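Local coordinates for protein Hen1 (Anabaena variabilis, PDB 3JWH) that probably transfers a methyl group from S-adenosylmethionine to the 2'-hydroxyl of the 3'-terminal nucleotide of RNA, through its methyltransferase domain, at residues 141-146 against 165-170; 103-108 against 133-138. All coordinates share one frame; numbering follows the deposited sequence.

Contact 1: residues 141-146 against 165-170; sequences PNIEYN and EWTRSQ
The guanidinium of Arg168 meets the carboxylate of Glu144 at its edge, with Glu144 OE1 in its plane, while Asn142 ND2 packs against the methylenes of the arginine arm, 3.4 Å from Arg168 CG, its N-H groups taken by Ser200 O and Val198 O. A side-on salt bridge of two nearly straight N-H...O bonds joins Arg168 NE to Glu144 OE1 (2.5 Å) and Arg168 NH2 to Glu144 OE2 (2.9 Å). The planes are turned 58° apart, and both nitrogens meet the carboxylate from above its plane. From the face opposite NE, Arg168 N gives Glu144 OE1 a further bond of 3.0 Å. An alanine in place of Arg168 would probably leave the Glu144 carboxylate without its charged mate, held across this contact by the backbone N-H alone and more able to turn. The Glu165 carboxylate lies by Pro141 CB (OE2 at 3.3 Å) and the Asn146 amide, planes 69° apart. Alongside, Ile143 N bonds Trp166 O at 2.9 Å. With CG1 anti to the backbone N (chi1 -165°), Ile143 sets CG2 3.5 Å from Thr167 CG2, and its CB rests on Glu165 CB. Asn142 and Thr167 are N-caps, accepting from Glu144 N and Gln170 N. A water joins Pro141 O to Trp166 N. The contact ties the turn after strand 135-141 to the start of helix 168-181, with Asn142 and Arg168 touching Gln203 of strand 202-209.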
ATOM      1  N   PRO A 141       5.152  -3.899  -9.214  1.00 31.01           N
ATOM      2  CA  PRO A 141       5.569  -5.065 -10.005  1.00 32.90           C
ATOM      3  C   PRO A 141       7.043  -5.013 -10.441  1.00 33.17           C
ATOM      4  O   PRO A 141       7.552  -3.955 -10.813  1.00 33.40           O
ATOM      5  CB  PRO A 141       4.614  -5.034 -11.208  1.00 31.53           C
ATOM      6  CG  PRO A 141       3.425  -4.214 -10.725  1.00 33.09           C
ATOM      7  CD  PRO A 141       4.108  -3.131  -9.913  1.00 30.89           C
ATOM      8  N   ASN A 142       7.712  -6.163 -10.380  1.00 33.44           N
ATOM      9  CA  ASN A 142       9.116  -6.313 -10.800  1.00 33.79           C
ATOM     10  C   ASN A 142       9.095  -6.555 -12.312  1.00 35.46           C
ATOM     11  O   ASN A 142       8.898  -7.684 -12.752  1.00 34.13           O
ATOM     12  CB  ASN A 142       9.730  -7.533 -10.095  1.00 34.57           C
ATOM     13  CG  ASN A 142      11.162  -7.837 -10.545  1.00 33.35           C
ATOM     14  OD1 ASN A 142      11.635  -7.329 -11.550  1.00 31.54           O
ATOM     15  ND2 ASN A 142      11.840  -8.692  -9.792  1.00 31.46           N
ATOM     16  N   ILE A 143       9.285  -5.505 -13.104  1.00 36.47           N
ATOM     17  CA  ILE A 143       9.264  -5.635 -14.564  1.00 39.97           C
ATOM     18  C   ILE A 143      10.349  -6.556 -15.125  1.00 42.78           C
ATOM     19  O   ILE A 143      10.370  -6.844 -16.318  1.00 42.38           O
ATOM     20  CB  ILE A 143       9.422  -4.273 -15.257  1.00 39.40           C
ATOM     21  CG1 ILE A 143       9.035  -4.395 -16.734  1.00 39.79           C
ATOM     22  CG2 ILE A 143      10.862  -3.810 -15.149  1.00 39.29           C
ATOM     23  CD1 ILE A 143       9.089  -3.094 -17.502  1.00 39.20           C
ATOM     24  N   GLU A 144      11.264  -7.000 -14.275  1.00 46.51           N
ATOM     25  CA  GLU A 144      12.325  -7.895 -14.728  1.00 49.93           C
ATOM     26  C   GLU A 144      11.834  -9.340 -14.703  1.00 50.06           C
ATOM     27  O   GLU A 144      12.504 -10.253 -15.191  1.00 51.40           O
ATOM     28  CB  GLU A 144      13.561  -7.757 -13.833  1.00 51.96           C
ATOM     29  CG  GLU A 144      14.389  -6.507 -14.095  1.00 56.20           C
ATOM     30  CD  GLU A 144      15.538  -6.361 -13.113  1.00 58.18           C
ATOM     31  OE1 GLU A 144      15.282  -6.031 -11.935  1.00 58.75           O
ATOM     32  OE2 GLU A 144      16.700  -6.585 -13.519  1.00 59.86           O
ATOM     33  N   TYR A 145      10.656  -9.537 -14.129  1.00 49.53           N
ATOM     34  CA  TYR A 145      10.062 -10.862 -14.032  1.00 49.20           C
ATOM     35  C   TYR A 145       9.006 -10.990 -15.117  1.00 50.65           C
ATOM     36  O   TYR A 145       8.816 -12.059 -15.694  1.00 50.38           O
ATOM     37  CB  TYR A 145       9.414 -11.028 -12.668  1.00 47.26           C
ATOM     38  CG  TYR A 145       9.100 -12.449 -12.271  1.00 47.82           C
ATOM     39  CD1 TYR A 145       9.925 -13.132 -11.383  1.00 47.88           C
ATOM     40  CD2 TYR A 145       7.931 -13.079 -12.707  1.00 47.75           C
ATOM     41  CE1 TYR A 145       9.590 -14.405 -10.917  1.00 49.20           C
ATOM     42  CE2 TYR A 145       7.587 -14.356 -12.248  1.00 48.61           C
ATOM     43  CZ  TYR A 145       8.420 -15.010 -11.348  1.00 49.33           C
ATOM     44  OH  TYR A 145       8.075 -16.248 -10.845  1.00 49.83           O
ATOM     45  N   ASN A 146       8.316  -9.888 -15.390  1.00 52.13           N
ATOM     46  CA  ASN A 146       7.275  -9.872 -16.408  1.00 54.33           C
ATOM     47  C   ASN A 146       7.867 -10.017 -17.807  1.00 55.70           C
ATOM     48  O   ASN A 146       7.168 -10.396 -18.745  1.00 56.17           O
ATOM     49  CB  ASN A 146       6.461  -8.575 -16.306  1.00 53.71           C
ATOM     50  CG  ASN A 146       5.536  -8.559 -15.097  1.00 53.59           C
ATOM     51  OD1 ASN A 146       5.922  -8.956 -13.997  1.00 52.25           O
ATOM     52  ND2 ASN A 146       4.309  -8.088 -15.297  1.00 54.31           N
ATOM     53  N   GLU A 165       6.187  -0.689 -15.857  1.00 53.41           N
ATOM     54  CA  GLU A 165       6.523  -1.101 -14.505  1.00 50.42           C
ATOM     55  C   GLU A 165       7.960  -0.708 -14.195  1.00 48.36           C
ATOM     56  O   GLU A 165       8.663  -0.192 -15.061  1.00 48.62           O
ATOM     57  CB  GLU A 165       6.346  -2.612 -14.362  1.00 50.19           C
ATOM     58  CG  GLU A 165       4.997  -3.114 -14.855  1.00 51.24           C
ATOM     59  CD  GLU A 165       4.850  -4.619 -14.709  1.00 53.01           C
ATOM     60  OE1 GLU A 165       5.852  -5.334 -14.937  1.00 53.03           O
ATOM     61  OE2 GLU A 165       3.737  -5.089 -14.381  1.00 52.14           O
ATOM     62  N   TRP A 166       8.396  -0.966 -12.964  1.00 45.13           N
ATOM     63  CA  TRP A 166       9.746  -0.619 -12.524  1.00 42.22           C
ATOM     64  C   TRP A 166      10.687  -1.816 -12.379  1.00 39.93           C
ATOM     65  O   TRP A 166      10.253  -2.931 -12.115  1.00 37.68           O
ATOM     66  CB  TRP A 166       9.682   0.106 -11.172  1.00 40.29           C
ATOM     67  CG  TRP A 166       8.983   1.436 -11.189  1.00 40.33           C
ATOM     68  CD1 TRP A 166       8.180   1.938 -12.176  1.00 40.89           C
ATOM     69  CD2 TRP A 166       9.011   2.424 -10.152  1.00 38.42           C
ATOM     70  NE1 TRP A 166       7.708   3.181 -11.818  1.00 40.43           N
ATOM     71  CE2 TRP A 166       8.200   3.504 -10.580  1.00 39.31           C
ATOM     72  CE3 TRP A 166       9.637   2.503  -8.902  1.00 36.59           C
ATOM     73  CZ2 TRP A 166       8.001   4.649  -9.800  1.00 38.28           C
ATOM     74  CZ3 TRP A 166       9.440   3.645  -8.125  1.00 36.75           C
ATOM     75  CH2 TRP A 166       8.627   4.700  -8.581  1.00 37.27           C
ATOM     76  N   THR A 167      11.983  -1.566 -12.534  1.00 39.48           N
ATOM     77  CA  THR A 167      12.999  -2.604 -12.383  1.00 37.75           C
ATOM     78  C   THR A 167      13.349  -2.657 -10.899  1.00 37.18           C
ATOM     79  O   THR A 167      13.006  -1.741 -10.156  1.00 36.48           O
ATOM     80  CB  THR A 167      14.279  -2.270 -13.186  1.00 39.47           C
ATOM     81  OG1 THR A 167      14.802  -1.007 -12.751  1.00 37.93           O
ATOM     82  CG2 THR A 167      13.975  -2.209 -14.680  1.00 37.38           C
ATOM     83  N   ARG A 168      14.019  -3.719 -10.461  1.00 35.45           N
ATOM     84  CA  ARG A 168      14.386  -3.835  -9.055  1.00 36.28           C
ATOM     85  C   ARG A 168      15.306  -2.695  -8.644  1.00 38.27           C
ATOM     86  O   ARG A 168      15.282  -2.230  -7.497  1.00 37.40           O
ATOM     87  CB  ARG A 168      15.091  -5.158  -8.793  1.00 36.03           C
ATOM     88  CG  ARG A 168      14.202  -6.379  -8.878  1.00 36.60           C
ATOM     89  CD  ARG A 168      15.058  -7.631  -8.909  1.00 36.76           C
ATOM     90  NE  ARG A 168      15.884  -7.667 -10.113  1.00 37.66           N
ATOM     91  CZ  ARG A 168      16.841  -8.565 -10.349  1.00 39.22           C
ATOM     92  NH1 ARG A 168      17.105  -9.516  -9.456  1.00 35.57           N
ATOM     93  NH2 ARG A 168      17.528  -8.513 -11.487  1.00 36.63           N
ATOM     94  N   SER A 169      16.122  -2.254  -9.593  1.00 38.08           N
ATOM     95  CA  SER A 169      17.068  -1.178  -9.358  1.00 38.10           C
ATOM     96  C   SER A 169      16.326   0.140  -9.190  1.00 37.73           C
ATOM     97  O   SER A 169      16.552   0.869  -8.228  1.00 38.59           O
ATOM     98  CB  SER A 169      18.044  -1.079 -10.535  1.00 38.57           C
ATOM     99  OG  SER A 169      18.955  -0.008 -10.352  1.00 41.79           O
ATOM    100  N   GLN A 170      15.438   0.437 -10.134  1.00 35.87           N
ATOM    101  CA  GLN A 170      14.662   1.662 -10.086  1.00 35.11           C
ATOM    102  C   GLN A 170      13.868   1.779  -8.786  1.00 34.58           C
ATOM    103  O   GLN A 170      13.903   2.821  -8.128  1.00 35.17           O
ATOM    104  CB  GLN A 170      13.730   1.730 -11.295  1.00 35.52           C
ATOM    105  CG  GLN A 170      14.481   2.048 -12.584  1.00 36.58           C
ATOM    106  CD  GLN A 170      13.630   1.927 -13.837  1.00 39.06           C
ATOM    107  OE1 GLN A 170      14.069   2.306 -14.930  1.00 41.47           O
ATOM    108  NE2 GLN A 170      12.418   1.397 -13.693  1.00 36.24           N
TER
HETATM  109  O   HOH W   1       6.356  -1.574 -11.163  1.00 37.25           O

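Contact 2: residues 103-108 against 133-138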
ATOM      1  N   TYR A 103      -2.736   7.628  11.569  1.00 19.54           N
ATOM      2  CA  TYR A 103      -2.760   6.171  11.355  1.00 16.65           C
ATOM      3  C   TYR A 103      -1.432   5.496  11.705  1.00 13.90           C
ATOM      4  O   TYR A 103      -0.366   6.105  11.664  1.00 13.10           O
ATOM      5  CB  TYR A 103      -3.102   5.835   9.888  1.00 15.31           C
ATOM      6  CG  TYR A 103      -4.535   6.096   9.507  1.00 15.74           C
ATOM      7  CD1 TYR A 103      -5.525   5.126   9.712  1.00 16.41           C
ATOM      8  CD2 TYR A 103      -4.922   7.333   9.002  1.00 13.81           C
ATOM      9  CE1 TYR A 103      -6.867   5.389   9.419  1.00 16.89           C
ATOM     10  CE2 TYR A 103      -6.259   7.609   8.710  1.00 12.89           C
ATOM     11  CZ  TYR A 103      -7.219   6.649   8.916  1.00 15.49           C
ATOM     12  OH  TYR A 103      -8.528   6.914   8.595  1.00 14.89           O
ATOM     13  N   ASP A 104      -1.505   4.226  12.065  1.00 15.24           N
ATOM     14  CA  ASP A 104      -0.290   3.486  12.375  1.00 16.37           C
ATOM     15  C   ASP A 104       0.495   3.202  11.099  1.00 14.92           C
ATOM     16  O   ASP A 104       1.719   3.239  11.095  1.00 15.66           O
ATOM     17  CB  ASP A 104      -0.630   2.165  13.047  1.00 16.77           C
ATOM     18  CG  ASP A 104      -1.267   2.352  14.390  1.00 18.40           C
ATOM     19  OD1 ASP A 104      -0.843   3.274  15.110  1.00 24.46           O
ATOM     20  OD2 ASP A 104      -2.178   1.576  14.735  1.00 21.80           O
ATOM     21  N   ALA A 105      -0.229   2.925  10.020  1.00 16.85           N
ATOM     22  CA  ALA A 105       0.396   2.590   8.746  1.00 16.54           C
ATOM     23  C   ALA A 105      -0.423   3.015   7.542  1.00 16.61           C
ATOM     24  O   ALA A 105      -1.648   3.135   7.600  1.00 18.77           O
ATOM     25  CB  ALA A 105       0.639   1.075   8.681  1.00 14.10           C
ATOM     26  N   ALA A 106       0.286   3.250   6.449  1.00 15.10           N
ATOM     27  CA  ALA A 106      -0.313   3.600   5.184  1.00 16.03           C
ATOM     28  C   ALA A 106       0.163   2.511   4.210  1.00 16.68           C
ATOM     29  O   ALA A 106       1.331   2.121   4.233  1.00 12.95           O
ATOM     30  CB  ALA A 106       0.195   4.946   4.733  1.00 12.96           C
ATOM     31  N   THR A 107      -0.730   1.991   3.381  1.00 16.22           N
ATOM     32  CA  THR A 107      -0.306   0.990   2.402  1.00 15.81           C
ATOM     33  C   THR A 107      -0.527   1.596   1.032  1.00 13.85           C
ATOM     34  O   THR A 107      -1.537   2.240   0.791  1.00 12.59           O
ATOM     35  CB  THR A 107      -1.107  -0.332   2.510  1.00 15.11           C
ATOM     36  OG1 THR A 107      -2.513  -0.055   2.425  1.00 18.43           O
ATOM     37  CG2 THR A 107      -0.788  -1.049   3.814  1.00 10.98           C
ATOM     38  N   VAL A 108       0.426   1.400   0.138  1.00 14.08           N
ATOM     39  CA  VAL A 108       0.343   1.932  -1.217  1.00 12.88           C
ATOM     40  C   VAL A 108       0.634   0.685  -2.074  1.00 16.71           C
ATOM     41  O   VAL A 108       1.790   0.395  -2.402  1.00 13.16           O
ATOM     42  CB  VAL A 108       1.441   3.010  -1.443  1.00 11.85           C
ATOM     43  CG1 VAL A 108       1.150   3.788  -2.687  1.00 14.03           C
ATOM     44  CG2 VAL A 108       1.555   3.923  -0.218  1.00 13.23           C
ATOM     45  N   PRO A 133       3.096   8.538   8.647  1.00 12.87           N
ATOM     46  CA  PRO A 133       2.763   7.480   9.594  1.00 13.42           C
ATOM     47  C   PRO A 133       4.030   6.718  10.043  1.00 14.02           C
ATOM     48  O   PRO A 133       5.090   6.854   9.441  1.00 12.63           O
ATOM     49  CB  PRO A 133       1.774   6.595   8.807  1.00 13.39           C
ATOM     50  CG  PRO A 133       2.181   6.803   7.382  1.00 14.84           C
ATOM     51  CD  PRO A 133       2.552   8.267   7.301  1.00 10.37           C
ATOM     52  N   LYS A 134       3.916   5.951  11.114  1.00 15.72           N
ATOM     53  CA  LYS A 134       5.051   5.179  11.603  1.00 18.29           C
ATOM     54  C   LYS A 134       5.494   4.146  10.557  1.00 17.17           C
ATOM     55  O   LYS A 134       6.689   3.956  10.328  1.00 16.36           O
ATOM     56  CB  LYS A 134       4.673   4.454  12.892  1.00 19.20           C
ATOM     57  CG  LYS A 134       5.853   3.760  13.569  1.00 24.57           C
ATOM     58  CD  LYS A 134       5.452   3.083  14.875  1.00 26.80           C
ATOM     59  CE  LYS A 134       6.685   2.600  15.636  1.00 31.11           C
ATOM     60  NZ  LYS A 134       6.340   2.078  16.998  1.00 34.50           N
ATOM     61  N   ILE A 135       4.523   3.512   9.915  1.00 15.36           N
ATOM     62  CA  ILE A 135       4.799   2.481   8.915  1.00 16.74           C
ATOM     63  C   ILE A 135       4.216   2.811   7.556  1.00 13.24           C
ATOM     64  O   ILE A 135       3.106   3.321   7.474  1.00 16.72           O
ATOM     65  CB  ILE A 135       4.185   1.111   9.338  1.00 17.46           C
ATOM     66  CG1 ILE A 135       4.748   0.669  10.681  1.00 17.91           C
ATOM     67  CG2 ILE A 135       4.423   0.060   8.258  1.00 17.63           C
ATOM     68  CD1 ILE A 135       6.244   0.650  10.715  1.00 22.57           C
ATOM     69  N   VAL A 136       4.963   2.514   6.499  1.00 12.47           N
ATOM     70  CA  VAL A 136       4.487   2.694   5.123  1.00 12.34           C
ATOM     71  C   VAL A 136       4.856   1.454   4.292  1.00 13.72           C
ATOM     72  O   VAL A 136       6.031   1.134   4.145  1.00 15.09           O
ATOM     73  CB  VAL A 136       5.120   3.898   4.400  1.00 10.21           C
ATOM     74  CG1 VAL A 136       4.452   4.068   3.061  1.00  8.37           C
ATOM     75  CG2 VAL A 136       4.994   5.167   5.236  1.00 13.48           C
ATOM     76  N   ILE A 137       3.864   0.771   3.739  1.00 14.79           N
ATOM     77  CA  ILE A 137       4.143  -0.394   2.916  1.00 16.53           C
ATOM     78  C   ILE A 137       3.799  -0.086   1.466  1.00 16.30           C
ATOM     79  O   ILE A 137       2.682   0.308   1.157  1.00 18.24           O
ATOM     80  CB  ILE A 137       3.365  -1.639   3.426  1.00 16.79           C
ATOM     81  CG1 ILE A 137       3.883  -2.010   4.810  1.00 13.35           C
ATOM     82  CG2 ILE A 137       3.556  -2.832   2.451  1.00 13.13           C
ATOM     83  CD1 ILE A 137       2.794  -2.351   5.824  1.00 15.95           C
ATOM     84  N   VAL A 138       4.796  -0.237   0.595  1.00 16.45           N
ATOM     85  CA  VAL A 138       4.670   0.013  -0.842  1.00 17.38           C
ATOM     86  C   VAL A 138       5.058  -1.226  -1.676  1.00 20.02           C
ATOM     87  O   VAL A 138       6.131  -1.795  -1.482  1.00 17.91           O
ATOM     88  CB  VAL A 138       5.612   1.156  -1.275  1.00 18.26           C
ATOM     89  CG1 VAL A 138       5.462   1.421  -2.787  1.00 17.19           C
ATOM     90  CG2 VAL A 138       5.334   2.403  -0.449  1.00 12.01           C
TER
HETATM   91  O   HOH W   2       1.827   6.624  13.029  1.00 19.92           O
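Ala105 sets its methyl against the branch point of Ile135, CB to CB 3.6 Å, and Ile135 CG2 closes on the same methyl. The Ile135 torsion (chi1 -59°) turns CG2 anti to the backbone N and CG1 beside it, and CG1 passes near Asp104 O. Thr107 and Ile137 share this face of the sheet, where Leu25 and Val21 of helix 13-27 pack on it. On the other face the small Ala106 leaves room for the ring of Pro133, whose CG sits 3.8 Å from Ala106 CB; Pro133 CB abuts Tyr103 O. Farther along, Val108 and Val138 lie side by side and point the same way, Val138 CG2 4.1 Å from Val108 CB, while Val136 CG1 faces Val108 CG2 more loosely. Leu127 and Phe123 of helix 117-131 cover this face, Leu127 over Ala106 and Phe123 over Val108. The strands run parallel, 11° apart with axes 4.6 Å from each other, as neighbours in the beta-alpha-beta crossover of this Rossmann-like methyltransferase. Ile135 N bonds Asp104 O, Ala106 N bonds Ile135 O, Ile137 N bonds Ala106 O, and Val108 N closes the series on Ile137 O at 2.7 Å. At the strand starts a water spans Tyr103 O and Lys134 N. Thr107 OG1 is bonded to Asp35 on the neighbouring strand. The chemistry is thus divided: main-chain bonds satisfy buried amides between the strands, and apolar side chains, with Thr107 the polar exception, pack on both faces of this strand pair.

Strand 135-141 carries the chain from contact 2 to contact 1: it pairs with strand 105-109 along residues 135-138, then ends at Pro141, where the turn into helix 143-148 begins. The two contacts have centres about 22 Å apart and no other touch between them. Contact 2 lies in the interior, its centre about 7 Å from that of the chain, whereas contact 1 is at the surface, about 17 Å out. Both approach the bound S-adenosyl-L-homocysteine without belonging to its pocket, the side chain of Thr107 about 7 Å from the ligand and that of Pro141 about 9 Å. Pro141 also touches Glu110, a pocket residue just beyond strand 105-109.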